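Local coordinates for protein phenol hydroxylase component phO (Pseudomonas stutzeri, PDB 3U52) that probably serves as the small ubiquitin-like subunit of a multicomponent phenol hydroxylase, the enzyme that hydroxylates phenol to catechol, at residues 90-93 with 94-97; 97-100 with 101-104. All blocks are in the same frame, centred on the assembly; numbering follows the deposited sequence.

Contact 1 (90-93 with 94-97); sequences DASL and KEQG
A91 makes the first contact: its CB lies 3.8 Å from OE2 of E95, a van der Waals contact of the methyl group with one carboxylate oxygen. S92 carries most of the polar contact. OG of S92 accepts the backbone N of E95 at 3.1 Å, nearly straight at 167°, while the backbone N of S92 returns a longer, weak bond to OE1 of E95 at 3.3 Å. The glutamate can answer in this way because its CG sits between its own backbone N and carbonyl carbon (chi1 54°); from there the otherwise extended chain runs back over the serine. CG of E95 thereby comes within 3.0 Å of OG of S92, a tight fit of methylene against hydroxyl. L93 contributes through its backbone, its O receiving a weak, bent bond from N of Q96 at 3.4 Å. The side chain of L93 leaves the backbone away from 94-97 and packs on M48 and on F50 of helix 50-62. The reciprocal bonds of S92 and E95 follow the capping-box pattern, here at the start of a type I beta turn from K94 to G97 rather than of a regular helix. The turn lies between strands 83-85 and 102-107 of a sheet whose strand order, 2-1-5-3-4, is that of a ubiquitin-like beta-grasp.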
# COMPACT_ATOMS: atom_id res chain seq x y z
N ASP E 90 43.35 -30.96 50.78
CA ASP E 90 42.71 -30.69 52.06
C ASP E 90 42.87 -29.22 52.50
O ASP E 90 42.44 -28.86 53.59
CB ASP E 90 43.25 -31.68 53.13
CG ASP E 90 42.76 -33.13 52.93
OD1 ASP E 90 41.53 -33.37 52.79
OD2 ASP E 90 43.61 -34.07 52.95
N ALA E 91 43.47 -28.39 51.66
CA ALA E 91 43.67 -26.95 51.95
C ALA E 91 42.61 -26.07 51.27
O ALA E 91 42.16 -26.37 50.16
CB ALA E 91 45.02 -26.52 51.53
N SER E 92 42.24 -24.98 51.93
CA SER E 92 41.21 -24.10 51.40
C SER E 92 41.65 -23.48 50.07
O SER E 92 42.85 -23.45 49.74
CB SER E 92 40.82 -23.01 52.42
OG SER E 92 41.72 -21.92 52.37
N LEU E 93 40.69 -22.99 49.30
CA LEU E 93 41.00 -22.27 48.06
C LEU E 93 41.89 -21.07 48.33
O LEU E 93 42.91 -20.88 47.67
CB LEU E 93 39.68 -21.86 47.36
CG LEU E 93 39.06 -22.82 46.32
CD1 LEU E 93 39.44 -24.30 46.41
CD2 LEU E 93 37.56 -22.63 46.20
N LYS E 94 41.51 -20.27 49.32
CA LYS E 94 42.19 -19.02 49.62
C LYS E 94 43.66 -19.22 50.09
O LYS E 94 44.55 -18.47 49.68
CB LYS E 94 41.39 -18.24 50.67
CG LYS E 94 42.00 -16.90 51.02
CD LYS E 94 41.16 -16.10 51.98
CE LYS E 94 41.57 -14.62 51.93
NZ LYS E 94 40.70 -13.71 52.75
N GLU E 95 43.91 -20.20 50.95
CA GLU E 95 45.28 -20.45 51.44
C GLU E 95 46.27 -20.92 50.36
O GLU E 95 47.47 -20.67 50.46
CB GLU E 95 45.32 -21.34 52.70
CG GLU E 95 44.62 -22.64 52.59
CD GLU E 95 44.79 -23.51 53.84
OE1 GLU E 95 43.78 -23.76 54.55
OE2 GLU E 95 45.94 -23.94 54.11
N GLN E 96 45.76 -21.56 49.31
CA GLN E 96 46.64 -21.90 48.20
C GLN E 96 46.71 -20.87 47.05
O GLN E 96 47.33 -21.13 46.03
CB GLN E 96 46.42 -23.34 47.73
CG GLN E 96 45.01 -23.71 47.41
CD GLN E 96 44.82 -25.20 47.39
OE1 GLN E 96 43.90 -25.72 48.00
NE2 GLN E 96 45.68 -25.90 46.69
N GLY E 97 46.14 -19.68 47.25
CA GLY E 97 46.34 -18.60 46.28
C GLY E 97 45.30 -18.53 45.16
O GLY E 97 45.49 -17.81 44.16

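Contact 2 (97-100 with 101-104); sequences GIDH and KSML
D99 and S102 grip each other twice across a type II beta turn that runs from D99 to S102. The hydroxyl of S102 donates to the carboxylate, with OG 2.7 Å from OD1 of D99, and approaches from above the carboxylate plane, 49° out of it. The backbone N of S102 closes the turn on O of D99 at 3.1 Å. A chi1 of 67° tucks CG of D99 back over its own backbone, bringing OD1 to the serine hydroxyl. At the corner, the side chains of H100 and K101 run alongside each other. CG of K101 sits 4.0 Å from the centroid of the H100 ring and over its face, a CH-pi contact. Flanking the turn, CD1 of I98 meets CD2 of L104 at 4.3 Å in apolar packing.

The second shell fixes these groups. N81 ND2 bonds to the serine hydroxyl, and both imidazole nitrogens of H100 are engaged, ND1 with N of L25 and NE2 with O of D15. Outside the two segments, the chain of another protein supplies a basic side chain that salt-bridges OD1 of D99 and a backbone partner for NZ of K101. The turn thus delivers the chain into strand 102-107, which runs between strands 24-29 and 77-80, while I98 and L104 pack on F50 of helix 50-62.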
# COMPACT_ATOMS: atom_id res chain seq x y z
N GLY E 97 46.14 -19.68 47.25
CA GLY E 97 46.34 -18.60 46.28
C GLY E 97 45.30 -18.53 45.16
O GLY E 97 45.49 -17.81 44.16
N ILE E 98 44.21 -19.27 45.31
CA ILE E 98 43.11 -19.23 44.33
C ILE E 98 42.21 -18.06 44.76
O ILE E 98 41.38 -18.19 45.65
CB ILE E 98 42.39 -20.59 44.27
CG1 ILE E 98 43.37 -21.66 43.76
CG2 ILE E 98 41.15 -20.56 43.34
CD1 ILE E 98 42.89 -23.06 44.06
N ASP E 99 42.47 -16.90 44.17
CA ASP E 99 41.83 -15.65 44.57
C ASP E 99 40.66 -15.29 43.59
O ASP E 99 40.34 -16.08 42.68
CB ASP E 99 42.85 -14.53 44.68
CG ASP E 99 43.47 -14.14 43.35
OD1 ASP E 99 42.91 -14.42 42.23
OD2 ASP E 99 44.54 -13.48 43.41
N HIS E 100 40.02 -14.16 43.83
CA HIS E 100 38.78 -13.80 43.11
C HIS E 100 39.09 -13.62 41.62
O HIS E 100 40.09 -13.01 41.26
CB HIS E 100 38.19 -12.55 43.76
CG HIS E 100 36.99 -11.99 43.08
ND1 HIS E 100 35.79 -12.65 43.00
CD2 HIS E 100 36.81 -10.79 42.47
CE1 HIS E 100 34.90 -11.88 42.38
NE2 HIS E 100 35.50 -10.75 42.04
N LYS E 101 38.26 -14.22 40.78
CA LYS E 101 38.45 -14.20 39.33
C LYS E 101 39.74 -14.87 38.78
O LYS E 101 40.19 -14.60 37.66
CB LYS E 101 38.24 -12.77 38.79
CG LYS E 101 36.76 -12.38 38.69
CD LYS E 101 36.58 -11.18 37.72
CE LYS E 101 36.81 -9.88 38.52
NZ LYS E 101 37.03 -8.74 37.60
N SER E 102 40.33 -15.77 39.57
CA SER E 102 41.32 -16.72 39.04
C SER E 102 40.67 -17.67 38.03
O SER E 102 39.46 -17.99 38.11
CB SER E 102 41.96 -17.54 40.18
OG SER E 102 42.92 -16.71 40.83
N MET E 103 41.49 -18.16 37.12
CA MET E 103 41.05 -19.27 36.26
C MET E 103 41.98 -20.43 36.49
O MET E 103 43.18 -20.28 36.33
CB MET E 103 41.08 -18.90 34.78
CG MET E 103 40.44 -20.01 33.90
SD MET E 103 40.17 -19.57 32.24
CE MET E 103 38.46 -19.24 32.30
N LEU E 104 41.41 -21.55 36.89
CA LEU E 104 42.05 -22.84 36.81
C LEU E 104 41.87 -23.52 35.42
O LEU E 104 40.75 -23.54 34.86
CB LEU E 104 41.43 -23.74 37.86
CG LEU E 104 41.68 -23.33 39.33
CD1 LEU E 104 40.71 -24.07 40.23
CD2 LEU E 104 43.15 -23.60 39.76

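In the fold
Contacts 1 and 2 are successive turns of one connection, sharing G97, with centres about 10 Å apart. O of L93 is 3.1 Å from N of I98, a probable hydrogen bond that reaches from the residue before the first turn to the residue after it. The path leads inward: contact 1 lies about 14 Å from the centre of the chain and contact 2 about 7 Å, centre to centre. F50 of helix 50-62 is touched by side chains of both contacts. Only contact 2 reaches another protein of the assembly, consistent with a small subunit packed against a larger subunit of the hydroxylase.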